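PDB 1L1E: cyclopropane mycolic acid synthase 3 from Mycobacterium tuberculosis, which probably uses S-adenosyl-L-methionine as methylene donor to turn a double bond of an alpha mycolic acid into a cyclopropane ring at the proximal position. Local coordinates for residues A[55-60]-A[132-137]; A[65-70]-A[128-133]; A[89-94]-A[115-120]; A[148-153]-A[162-167]. All coordinates share one frame; numbering follows the deposited sequence.

Interaction 1: residues A[55-60]-A[132-137]. With SAH (S-adenosyl-L-homocysteine), chain D.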
# COMPACT_ATOMS: atom_id res chain seq x y z
N LEU A 55 -7.75 -8.50 -6.07
CA LEU A 55 -7.40 -7.89 -7.35
C LEU A 55 -5.89 -7.95 -7.57
O LEU A 55 -5.42 -8.34 -8.65
CB LEU A 55 -7.86 -6.43 -7.39
CG LEU A 55 -7.44 -5.64 -8.64
CD1 LEU A 55 -8.21 -6.14 -9.87
CD2 LEU A 55 -7.71 -4.15 -8.41
N ALA A 56 -5.14 -7.56 -6.56
CA ALA A 56 -3.68 -7.56 -6.64
C ALA A 56 -3.13 -8.97 -6.81
O ALA A 56 -2.36 -9.24 -7.71
CB ALA A 56 -3.08 -6.91 -5.40
N LEU A 57 -3.56 -9.87 -5.93
CA LEU A 57 -3.09 -11.25 -5.97
C LEU A 57 -3.51 -12.00 -7.22
O LEU A 57 -2.78 -12.84 -7.70
CB LEU A 57 -3.56 -11.98 -4.71
CG LEU A 57 -3.06 -11.37 -3.39
CD1 LEU A 57 -3.61 -12.19 -2.22
CD2 LEU A 57 -1.52 -11.34 -3.37
N GLY A 58 -4.69 -11.69 -7.75
CA GLY A 58 -5.16 -12.36 -8.95
C GLY A 58 -4.20 -12.15 -10.11
O GLY A 58 -4.12 -12.98 -11.01
N LYS A 59 -3.48 -11.04 -10.09
CA LYS A 59 -2.53 -10.69 -11.14
C LYS A 59 -1.21 -11.45 -11.07
O LYS A 59 -0.43 -11.47 -12.04
CB LYS A 59 -2.26 -9.18 -11.10
CG LYS A 59 -3.48 -8.34 -11.46
CD LYS A 59 -3.22 -6.87 -11.25
CE LYS A 59 -4.42 -6.02 -11.64
NZ LYS A 59 -4.27 -4.61 -11.15
N LEU A 60 -0.95 -12.08 -9.93
CA LEU A 60 0.29 -12.83 -9.74
C LEU A 60 0.16 -14.29 -10.17
O LEU A 60 1.09 -15.08 -10.01
CB LEU A 60 0.73 -12.73 -8.28
CG LEU A 60 0.92 -11.30 -7.77
CD1 LEU A 60 1.36 -11.29 -6.31
CD2 LEU A 60 1.95 -10.61 -8.62
N ARG A 132 6.77 -15.04 -6.46
CA ARG A 132 6.04 -13.83 -6.81
C ARG A 132 6.20 -12.80 -5.70
O ARG A 132 6.61 -13.14 -4.59
CB ARG A 132 4.54 -14.15 -6.97
CG ARG A 132 4.23 -15.25 -7.98
CD ARG A 132 4.51 -14.79 -9.40
NE ARG A 132 3.96 -15.69 -10.41
CZ ARG A 132 4.57 -16.77 -10.90
NH1 ARG A 132 5.79 -17.10 -10.49
NH2 ARG A 132 3.97 -17.51 -11.82
N ILE A 133 5.86 -11.55 -6.01
CA ILE A 133 5.98 -10.46 -5.04
C ILE A 133 4.79 -9.53 -5.13
O ILE A 133 4.24 -9.30 -6.22
CB ILE A 133 7.25 -9.63 -5.30
CG1 ILE A 133 8.50 -10.48 -5.07
CG2 ILE A 133 7.29 -8.40 -4.38
CD1 ILE A 133 9.78 -9.76 -5.51
N VAL A 134 4.38 -9.01 -3.99
CA VAL A 134 3.27 -8.07 -3.92
C VAL A 134 3.70 -6.96 -2.96
O VAL A 134 4.26 -7.23 -1.89
CB VAL A 134 1.97 -8.75 -3.38
CG1 VAL A 134 2.19 -9.27 -1.95
CG2 VAL A 134 0.82 -7.76 -3.42
N SER A 135 3.47 -5.71 -3.35
CA SER A 135 3.83 -4.57 -2.51
C SER A 135 2.73 -3.53 -2.65
O SER A 135 2.55 -2.94 -3.72
CB SER A 135 5.17 -3.97 -2.95
OG SER A 135 5.57 -2.96 -2.04
N ILE A 136 1.99 -3.31 -1.58
CA ILE A 136 0.86 -2.39 -1.60
C ILE A 136 1.01 -1.25 -0.61
O ILE A 136 0.97 -1.47 0.60
CB ILE A 136 -0.46 -3.17 -1.31
CG1 ILE A 136 -0.68 -4.23 -2.38
CG2 ILE A 136 -1.64 -2.22 -1.28
CD1 ILE A 136 -1.80 -5.22 -2.03
N GLY A 137 1.18 -0.04 -1.13
CA GLY A 137 1.30 1.13 -0.29
C GLY A 137 2.60 1.24 0.48
O GLY A 137 2.66 1.94 1.51
N SAH D . 0.68 -3.33 2.60
CA SAH D . -0.09 -3.11 3.83
CB SAH D . 0.54 -1.98 4.67
CG SAH D . 0.71 -0.62 3.98
SD SAH D . 1.45 0.64 5.03
C SAH D . -1.55 -2.75 3.51
O SAH D . -1.89 -2.72 2.32
OXT SAH D . -2.32 -2.49 4.44
C5' SAH D . 3.19 0.57 4.49
C4' SAH D . 3.94 -0.71 4.87
O4' SAH D . 5.22 -0.83 4.19
C3' SAH D . 4.27 -0.80 6.36
O3' SAH D . 4.13 -2.18 6.76
C2' SAH D . 5.71 -0.35 6.42
O2' SAH D . 6.34 -0.74 7.64
C1' SAH D . 6.26 -1.00 5.19
N9 SAH D . 7.54 -0.43 4.71
C8 SAH D . 7.91 0.86 4.48
N7 SAH D . 9.11 1.06 4.04
C5 SAH D . 9.62 -0.23 3.97
C6 SAH D . 10.89 -0.77 3.57
N6 SAH D . 11.91 -0.00 3.15
N1 SAH D . 11.06 -2.14 3.63
C2 SAH D . 10.03 -2.92 4.06
N3 SAH D . 8.81 -2.53 4.45
C4 SAH D . 8.67 -1.16 4.38
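L60, in the turn that follows helix 45-58, lays its isobutyl end over strand 132-136. Its two methyls flank one carbonyl oxygen: CD1 is 3.5 Å from I133 O, and CD2 of the same leucine is 3.6 Å from it. L60 CD1 also rests 3.9 Å from V134 CB, the two side chains crossing at about a right angle. With CG2 anti to its backbone N, V134 sends that methyl to the helix, where L57 CD2 meets V134 CG2 at 4.3 Å and A56 CB lies a little farther from it. Two residues on, on the same face, I136 puts its tip, CD1, 4.0 Å from A56 CB. The polar bond lies at the other end. R132 is bent at chi2 (-69°), and its NE donates to L60 O over 3.0 Å. The N-H...O angle is 139°, and the oxygen sits by the guanidinium edge, tilted from its plane, so this buried turn carbonyl is satisfied by a side chain. R132 NH1 has a long, weak ion pair with D161. At the far end of the strand I136 O accepts a 2.7 Å hydrogen bond from the amino N of S-adenosyl-L-homocysteine. A helix covering one face of a central parallel strand whose C-terminal end meets the cofactor is characteristic of the Rossmann-like fold of S-adenosylmethionine-dependent methyltransferases.

Interaction 2: residues A[65-70]-A[128-133]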
# COMPACT_ATOMS: atom_id res chain seq x y z
N GLY A 65 1.38 -23.99 -3.39
CA GLY A 65 2.74 -24.41 -3.14
C GLY A 65 3.81 -23.39 -3.44
O GLY A 65 4.96 -23.60 -3.05
N MET A 66 3.45 -22.30 -4.13
CA MET A 66 4.41 -21.24 -4.44
C MET A 66 4.69 -20.43 -3.18
O MET A 66 3.98 -20.55 -2.18
CB MET A 66 3.84 -20.25 -5.47
CG MET A 66 3.69 -20.73 -6.91
SD MET A 66 2.97 -19.35 -7.88
CE MET A 66 3.04 -20.05 -9.54
N THR A 67 5.73 -19.60 -3.25
CA THR A 67 6.09 -18.74 -2.13
C THR A 67 5.84 -17.30 -2.58
O THR A 67 6.24 -16.89 -3.68
CB THR A 67 7.59 -18.89 -1.76
OG1 THR A 67 7.88 -20.26 -1.47
CG2 THR A 67 7.92 -18.04 -0.53
N LEU A 68 5.15 -16.53 -1.75
CA LEU A 68 4.86 -15.14 -2.04
C LEU A 68 5.55 -14.25 -1.02
O LEU A 68 5.53 -14.54 0.17
CB LEU A 68 3.35 -14.89 -2.00
CG LEU A 68 2.98 -13.40 -1.84
CD1 LEU A 68 3.24 -12.66 -3.15
CD2 LEU A 68 1.50 -13.29 -1.43
N LEU A 69 6.17 -13.18 -1.51
CA LEU A 69 6.83 -12.19 -0.67
C LEU A 69 5.96 -10.94 -0.65
O LEU A 69 5.59 -10.41 -1.70
CB LEU A 69 8.20 -11.81 -1.24
CG LEU A 69 8.85 -10.59 -0.57
CD1 LEU A 69 9.17 -10.89 0.88
CD2 LEU A 69 10.12 -10.19 -1.33
N ASP A 70 5.64 -10.47 0.55
CA ASP A 70 4.85 -9.26 0.72
C ASP A 70 5.80 -8.19 1.23
O ASP A 70 6.23 -8.25 2.38
CB ASP A 70 3.75 -9.43 1.76
CG ASP A 70 2.80 -8.23 1.81
OD1 ASP A 70 3.27 -7.09 1.60
OD2 ASP A 70 1.59 -8.43 2.06
N GLU A 128 16.26 -13.79 -0.75
CA GLU A 128 15.88 -15.19 -0.91
C GLU A 128 15.02 -15.36 -2.14
O GLU A 128 14.23 -14.48 -2.47
CB GLU A 128 15.08 -15.67 0.30
CG GLU A 128 15.82 -15.62 1.61
CD GLU A 128 14.89 -15.86 2.77
OE1 GLU A 128 13.97 -16.69 2.62
OE2 GLU A 128 15.08 -15.22 3.84
N PRO A 129 15.17 -16.49 -2.85
CA PRO A 129 14.38 -16.74 -4.05
C PRO A 129 12.90 -16.98 -3.72
O PRO A 129 12.57 -17.85 -2.92
CB PRO A 129 15.03 -18.00 -4.63
CG PRO A 129 16.45 -17.92 -4.14
CD PRO A 129 16.26 -17.47 -2.72
N VAL A 130 12.01 -16.19 -4.32
CA VAL A 130 10.57 -16.36 -4.12
C VAL A 130 9.94 -16.42 -5.51
O VAL A 130 10.56 -16.02 -6.49
CB VAL A 130 9.94 -15.20 -3.32
CG1 VAL A 130 10.57 -15.12 -1.94
CG2 VAL A 130 10.09 -13.88 -4.08
N ASP A 131 8.71 -16.92 -5.59
CA ASP A 131 8.04 -17.06 -6.87
C ASP A 131 7.36 -15.79 -7.38
O ASP A 131 7.37 -15.52 -8.59
CB ASP A 131 6.99 -18.18 -6.81
CG ASP A 131 7.61 -19.54 -6.61
OD1 ASP A 131 8.44 -19.95 -7.45
OD2 ASP A 131 7.26 -20.20 -5.61
N ARG A 132 6.77 -15.04 -6.46
CA ARG A 132 6.04 -13.83 -6.81
C ARG A 132 6.20 -12.80 -5.70
O ARG A 132 6.61 -13.14 -4.59
CB ARG A 132 4.54 -14.15 -6.97
CG ARG A 132 4.23 -15.25 -7.98
CD ARG A 132 4.51 -14.79 -9.40
NE ARG A 132 3.96 -15.69 -10.41
CZ ARG A 132 4.57 -16.77 -10.90
NH1 ARG A 132 5.79 -17.10 -10.49
NH2 ARG A 132 3.97 -17.51 -11.82
N ILE A 133 5.86 -11.55 -6.01
CA ILE A 133 5.98 -10.46 -5.04
C ILE A 133 4.79 -9.53 -5.13
O ILE A 133 4.24 -9.30 -6.22
CB ILE A 133 7.25 -9.63 -5.30
CG1 ILE A 133 8.50 -10.48 -5.07
CG2 ILE A 133 7.29 -8.40 -4.38
CD1 ILE A 133 9.78 -9.76 -5.51
O HOH W 1 8.40 -21.49 -3.50
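M66 and D131 both have CG anti to the carbonyl carbon (chi1 -71° and -66°), and M66 then runs extended to its methyl, while the D131 carboxylate turns to the backbone that follows M66. D131 OD2 accepts from T67 N at 2.9 Å, using its anti lone pair, with an N-H...O angle of 158°. The same oxygen lies 3.4 Å from M66 CB, the methionine and aspartate crossing obliquely. A water also donates to D131 OD2. In return, D131 N binds T67 O at 3.1 Å, and R132 N makes a weaker bond to that carbonyl. The M66 methyl sits over one face of the R132 guanidinium, offset to the rim; M66 CE is 3.5 Å from R132 NH2. R132 NH1 donates to D131 O at 2.9 Å from above the carbonyl plane, which helps fix the guanidinium. Just beyond, L68 and R132, then L69 and I133, pair in parallel between strands 67-71 and 132-136, neighbours at the middle of the Rossmann-like sheet, where the first strand leads into the cofactor-binding loop with G72 and G74. L69 N donates to R132 O at 3.1 Å. On the sheet face of L69 and I133 the two side chains lie side by side, pointing the same way, with L69 CB 4.1 Å from I133 CG1. V130 CG2 approaches L69 CB from the preceding loop at 4.0 Å, and F126 also touches L69.

Interaction 3: residues A[89-94]-A[115-120]. With SAH (S-adenosyl-L-homocysteine), chain D.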
# COMPACT_ATOMS: atom_id res chain seq x y z
N ASN A 89 2.63 -20.34 0.23
CA ASN A 89 3.51 -20.10 1.37
C ASN A 89 3.79 -18.60 1.29
O ASN A 89 3.78 -18.03 0.20
CB ASN A 89 4.82 -20.88 1.21
CG ASN A 89 4.59 -22.36 1.01
OD1 ASN A 89 4.20 -23.08 1.94
ND2 ASN A 89 4.84 -22.84 -0.21
N VAL A 90 4.05 -17.96 2.43
CA VAL A 90 4.31 -16.52 2.42
C VAL A 90 5.47 -16.06 3.30
O VAL A 90 5.97 -16.79 4.16
CB VAL A 90 3.03 -15.71 2.84
CG1 VAL A 90 1.87 -16.04 1.92
CG2 VAL A 90 2.66 -16.03 4.28
N VAL A 91 5.89 -14.82 3.06
CA VAL A 91 6.96 -14.18 3.82
C VAL A 91 6.67 -12.69 3.69
O VAL A 91 6.41 -12.20 2.59
CB VAL A 91 8.37 -14.46 3.23
CG1 VAL A 91 9.42 -13.72 4.04
CG2 VAL A 91 8.66 -15.94 3.23
N GLY A 92 6.68 -11.98 4.80
CA GLY A 92 6.41 -10.56 4.75
C GLY A 92 7.44 -9.73 5.47
O GLY A 92 7.94 -10.11 6.53
N LEU A 93 7.78 -8.58 4.88
CA LEU A 93 8.74 -7.68 5.48
C LEU A 93 8.00 -6.43 5.90
O LEU A 93 7.08 -5.98 5.20
CB LEU A 93 9.83 -7.30 4.49
CG LEU A 93 10.36 -8.46 3.66
CD1 LEU A 93 11.38 -7.95 2.65
CD2 LEU A 93 10.95 -9.49 4.59
N THR A 94 8.39 -5.89 7.05
CA THR A 94 7.82 -4.67 7.59
C THR A 94 8.88 -3.98 8.45
O THR A 94 9.80 -4.64 8.94
CB THR A 94 6.58 -4.95 8.48
OG1 THR A 94 6.24 -3.76 9.19
CG2 THR A 94 6.87 -6.08 9.49
N SER A 115 4.02 -22.65 4.92
CA SER A 115 5.06 -21.95 5.65
C SER A 115 4.69 -20.48 5.71
O SER A 115 4.23 -19.91 4.73
CB SER A 115 6.41 -22.11 4.95
OG SER A 115 7.41 -21.34 5.59
N ARG A 116 4.90 -19.86 6.87
CA ARG A 116 4.57 -18.46 7.03
C ARG A 116 5.62 -17.75 7.86
O ARG A 116 5.90 -18.14 9.00
CB ARG A 116 3.18 -18.32 7.67
CG ARG A 116 2.87 -19.29 8.81
CD ARG A 116 1.36 -19.40 9.04
NE ARG A 116 1.00 -20.22 10.20
CZ ARG A 116 1.21 -21.53 10.30
NH1 ARG A 116 1.78 -22.20 9.32
NH2 ARG A 116 0.84 -22.17 11.40
N ARG A 117 6.22 -16.72 7.28
CA ARG A 117 7.26 -15.96 7.95
C ARG A 117 7.09 -14.45 7.84
O ARG A 117 6.69 -13.94 6.80
CB ARG A 117 8.63 -16.32 7.38
CG ARG A 117 9.38 -17.43 8.10
CD ARG A 117 10.88 -17.28 7.80
NE ARG A 117 11.11 -17.19 6.36
CZ ARG A 117 12.15 -16.60 5.79
NH1 ARG A 117 13.10 -16.02 6.52
NH2 ARG A 117 12.25 -16.58 4.47
N VAL A 118 7.40 -13.76 8.93
CA VAL A 118 7.32 -12.30 8.97
C VAL A 118 8.68 -11.84 9.50
O VAL A 118 9.21 -12.42 10.44
CB VAL A 118 6.19 -11.80 9.90
CG1 VAL A 118 6.46 -12.17 11.33
CG2 VAL A 118 6.03 -10.30 9.75
N LEU A 119 9.24 -10.81 8.88
CA LEU A 119 10.55 -10.32 9.29
C LEU A 119 10.58 -8.80 9.47
O LEU A 119 10.11 -8.05 8.61
CB LEU A 119 11.61 -10.73 8.26
CG LEU A 119 11.70 -12.20 7.83
CD1 LEU A 119 12.40 -12.31 6.49
CD2 LEU A 119 12.43 -13.02 8.89
N LEU A 120 11.12 -8.37 10.60
CA LEU A 120 11.25 -6.95 10.88
C LEU A 120 12.53 -6.45 10.21
O LEU A 120 13.58 -6.36 10.85
CB LEU A 120 11.34 -6.73 12.39
CG LEU A 120 11.50 -5.27 12.80
CD1 LEU A 120 10.19 -4.53 12.58
CD2 LEU A 120 11.92 -5.19 14.26
N SAH D . 0.68 -3.33 2.60
CA SAH D . -0.09 -3.11 3.83
CB SAH D . 0.54 -1.98 4.67
CG SAH D . 0.71 -0.62 3.98
SD SAH D . 1.45 0.64 5.03
C SAH D . -1.55 -2.75 3.51
O SAH D . -1.89 -2.72 2.32
OXT SAH D . -2.32 -2.49 4.44
C5' SAH D . 3.19 0.57 4.49
C4' SAH D . 3.94 -0.71 4.87
O4' SAH D . 5.22 -0.83 4.19
C3' SAH D . 4.27 -0.80 6.36
O3' SAH D . 4.13 -2.18 6.76
C2' SAH D . 5.71 -0.35 6.42
O2' SAH D . 6.34 -0.74 7.64
C1' SAH D . 6.26 -1.00 5.19
N9 SAH D . 7.54 -0.43 4.71
C8 SAH D . 7.91 0.86 4.48
N7 SAH D . 9.11 1.06 4.04
C5 SAH D . 9.62 -0.23 3.97
C6 SAH D . 10.89 -0.77 3.57
N6 SAH D . 11.91 -0.00 3.15
N1 SAH D . 11.06 -2.14 3.63
C2 SAH D . 10.03 -2.92 4.06
N3 SAH D . 8.81 -2.53 4.45
C4 SAH D . 8.67 -1.16 4.38
O HOH W 2 7.21 -18.95 3.97
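Backbone hydrogen bonds carry most of the contact between V90-T94 and S115-L119, five of them in parallel register. G92 stands at the centre: its N donates to R117 O, and L119 N reaches G92 O at 2.8 Å. V91 CA adds a CH...O contact to R117 O at 3.0 Å. At the start of the strands N89 supplies a side-chain bond: S115 N meets its OD1 at 3.0 Å, in the carbonyl plane and on a lone pair. Apolar packing lies on the face of V91 and L93. L93 and L119 run side by side, with L93 CD2 3.7 Å from L119 CD1, and F126 also touches L93. On this face R117 lies alongside V91, pointing the same way; R117 NH2 is 3.9 Å from V91 CG2 and V91 CG1 lies over one guanidinium face, while E128 forms a salt bridge with R117. Polar chemistry closes the far end. T94 has OG1 anti to its backbone N (chi1 168°); this hydroxyl binds S96 N and makes a weak hydrogen bond of 3.4 Å with the ribose O2' of S-adenosyl-L-homocysteine. Backbone bonding thus sets the register of this beta-alpha-beta unit, joined through helix 97-109, while the T94 hydroxyl at the strand's C-terminal end touches the cofactor.

Interaction 4: residues A[148-153]-A[162-167]; sequences HHFFEV and GKMLLH. With CO3 (carbonate ion), chain C.
H167 NE2 donates to O3 of a bound carbonate at 2.8 Å, with an N-H...O angle of 154°, and carbonate O1 lies in the ring plane at the imidazole edge. H167 holds CG anti to the backbone N (chi1 163°); H167 ND1 is hydrogen-bonded to Q282, and C35 N also binds the carbonate. The contact of strand 163-170 with helix 147-157 is wholly apolar. F150 and M164 reach toward each other tip to tip, the sulfur SD 4.1 Å from F150 CZ, in an oblique Met-aromatic contact. M164 bends at chi3 (70°), turning its methyl to F151, where M164 CE is 4.0 Å from F151 CE2; these two side chains cross at about a right angle. F151 also takes L166 at its ring edge, L166 CD1 lying 3.7 Å from F151 CZ. F150 CD2 stands over the centre of the F151 ring, and W123 meets F150 edge-to-face. Helix 147-157 is the crossover of a beta-alpha-beta unit from strand 132-136 to strand 163-170. With no hydrogen bond between the two segments, the helix is held to the sheet by sulfur, methyl and ring packing, while the same strand carries H167 to the carbonate pocket.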
# COMPACT_ATOMS: atom_id res chain seq x y z
N HIS A 148 16.24 2.56 -7.85
CA HIS A 148 16.99 1.58 -8.62
C HIS A 148 17.31 0.33 -7.83
O HIS A 148 17.24 -0.78 -8.34
CB HIS A 148 18.32 2.15 -9.14
CG HIS A 148 19.20 1.10 -9.75
ND1 HIS A 148 18.99 0.61 -11.02
CD2 HIS A 148 20.23 0.39 -9.23
CE1 HIS A 148 19.86 -0.36 -11.26
NE2 HIS A 148 20.62 -0.51 -10.19
N HIS A 149 17.69 0.53 -6.57
CA HIS A 149 18.05 -0.58 -5.69
C HIS A 149 16.86 -1.52 -5.49
O HIS A 149 16.98 -2.74 -5.60
CB HIS A 149 18.55 -0.02 -4.35
CG HIS A 149 19.17 -1.05 -3.46
ND1 HIS A 149 19.83 -2.16 -3.95
CD2 HIS A 149 19.25 -1.13 -2.11
CE1 HIS A 149 20.27 -2.88 -2.94
NE2 HIS A 149 19.94 -2.28 -1.81
N PHE A 150 15.70 -0.94 -5.20
CA PHE A 150 14.48 -1.71 -5.00
C PHE A 150 14.18 -2.60 -6.21
O PHE A 150 13.94 -3.80 -6.07
CB PHE A 150 13.31 -0.77 -4.75
CG PHE A 150 11.98 -1.45 -4.72
CD1 PHE A 150 11.62 -2.26 -3.64
CD2 PHE A 150 11.06 -1.27 -5.76
CE1 PHE A 150 10.37 -2.88 -3.60
CE2 PHE A 150 9.81 -1.88 -5.73
CZ PHE A 150 9.46 -2.69 -4.65
N PHE A 151 14.18 -2.01 -7.39
CA PHE A 151 13.89 -2.80 -8.57
C PHE A 151 14.97 -3.84 -8.87
O PHE A 151 14.66 -4.91 -9.38
CB PHE A 151 13.62 -1.87 -9.76
CG PHE A 151 12.27 -1.19 -9.67
CD1 PHE A 151 12.17 0.19 -9.51
CD2 PHE A 151 11.10 -1.95 -9.70
CE1 PHE A 151 10.94 0.81 -9.39
CE2 PHE A 151 9.85 -1.34 -9.58
CZ PHE A 151 9.77 0.04 -9.42
N GLU A 152 16.22 -3.53 -8.55
CA GLU A 152 17.30 -4.50 -8.77
C GLU A 152 17.11 -5.70 -7.82
O GLU A 152 17.28 -6.84 -8.23
CB GLU A 152 18.67 -3.86 -8.51
CG GLU A 152 19.73 -4.85 -8.05
CD GLU A 152 21.03 -4.19 -7.62
OE1 GLU A 152 20.98 -3.21 -6.83
OE2 GLU A 152 22.10 -4.65 -8.06
N VAL A 153 16.78 -5.42 -6.57
CA VAL A 153 16.58 -6.48 -5.58
C VAL A 153 15.36 -7.35 -5.88
O VAL A 153 15.43 -8.57 -5.80
CB VAL A 153 16.43 -5.91 -4.15
CG1 VAL A 153 16.17 -7.03 -3.16
CG2 VAL A 153 17.69 -5.15 -3.76
N GLY A 162 8.61 -14.92 -13.12
CA GLY A 162 8.12 -14.17 -11.98
C GLY A 162 7.47 -12.85 -12.35
O GLY A 162 7.66 -12.29 -13.43
N LYS A 163 6.67 -12.35 -11.42
CA LYS A 163 5.99 -11.09 -11.60
C LYS A 163 5.79 -10.47 -10.24
O LYS A 163 5.73 -11.17 -9.23
CB LYS A 163 4.63 -11.29 -12.30
CG LYS A 163 3.80 -12.44 -11.77
CD LYS A 163 3.99 -13.71 -12.61
CE LYS A 163 3.43 -13.53 -14.02
NZ LYS A 163 3.63 -14.74 -14.89
N MET A 164 5.73 -9.14 -10.23
CA MET A 164 5.52 -8.39 -9.00
C MET A 164 4.34 -7.47 -9.25
O MET A 164 4.16 -6.97 -10.37
CB MET A 164 6.78 -7.57 -8.66
CG MET A 164 6.57 -6.44 -7.63
SD MET A 164 8.12 -5.82 -6.86
CE MET A 164 8.92 -4.98 -8.21
N LEU A 165 3.52 -7.27 -8.23
CA LEU A 165 2.40 -6.36 -8.34
C LEU A 165 2.81 -5.21 -7.44
O LEU A 165 2.94 -5.38 -6.24
CB LEU A 165 1.10 -6.99 -7.81
CG LEU A 165 -0.19 -6.15 -7.92
CD1 LEU A 165 -0.16 -4.99 -6.95
CD2 LEU A 165 -0.36 -5.65 -9.36
N LEU A 166 3.04 -4.05 -8.05
CA LEU A 166 3.46 -2.86 -7.33
C LEU A 166 2.26 -1.91 -7.31
O LEU A 166 1.83 -1.44 -8.36
CB LEU A 166 4.63 -2.20 -8.08
CG LEU A 166 5.71 -1.42 -7.33
CD1 LEU A 166 6.24 -0.31 -8.25
CD2 LEU A 166 5.18 -0.83 -6.06
N HIS A 167 1.74 -1.63 -6.12
CA HIS A 167 0.60 -0.76 -5.93
C HIS A 167 1.11 0.47 -5.18
O HIS A 167 1.64 0.35 -4.08
CB HIS A 167 -0.48 -1.53 -5.15
CG HIS A 167 -1.55 -0.69 -4.54
ND1 HIS A 167 -2.87 -1.08 -4.51
CD2 HIS A 167 -1.49 0.48 -3.87
CE1 HIS A 167 -3.57 -0.19 -3.84
NE2 HIS A 167 -2.76 0.77 -3.44
C CO3 C . -1.90 3.36 -1.24
O1 CO3 C . -0.79 3.19 -2.23
O2 CO3 C . -1.77 4.25 -0.21
O3 CO3 C . -3.04 2.65 -1.39

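Overall arrangement
All four contacts belong to one sheet; interactions 1, 2 and 4 are buried. Interactions 1 and 2 share R132 and I133 on strand 132-136: the former covers it with a helix, the latter pairs it with strand 67-71. Interaction 4 brings in the next strand, 163-170, with probable backbone bonds from H167 N to S135 O and L165 N to I133 O. Interaction 3 lies toward the sheet's outer edge and is only partly buried; a salt bridge from R117 to E128 ties it to interaction 2. Strand pairs (2 and 3) rely on backbone hydrogen bonds, helix-on-sheet contacts (1 and 4) on apolar side chains, interaction 1 adding one arginine-carbonyl bond. Interactions 1 and 3 both touch S-adenosyl-L-homocysteine; interaction 4 meets the carbonate.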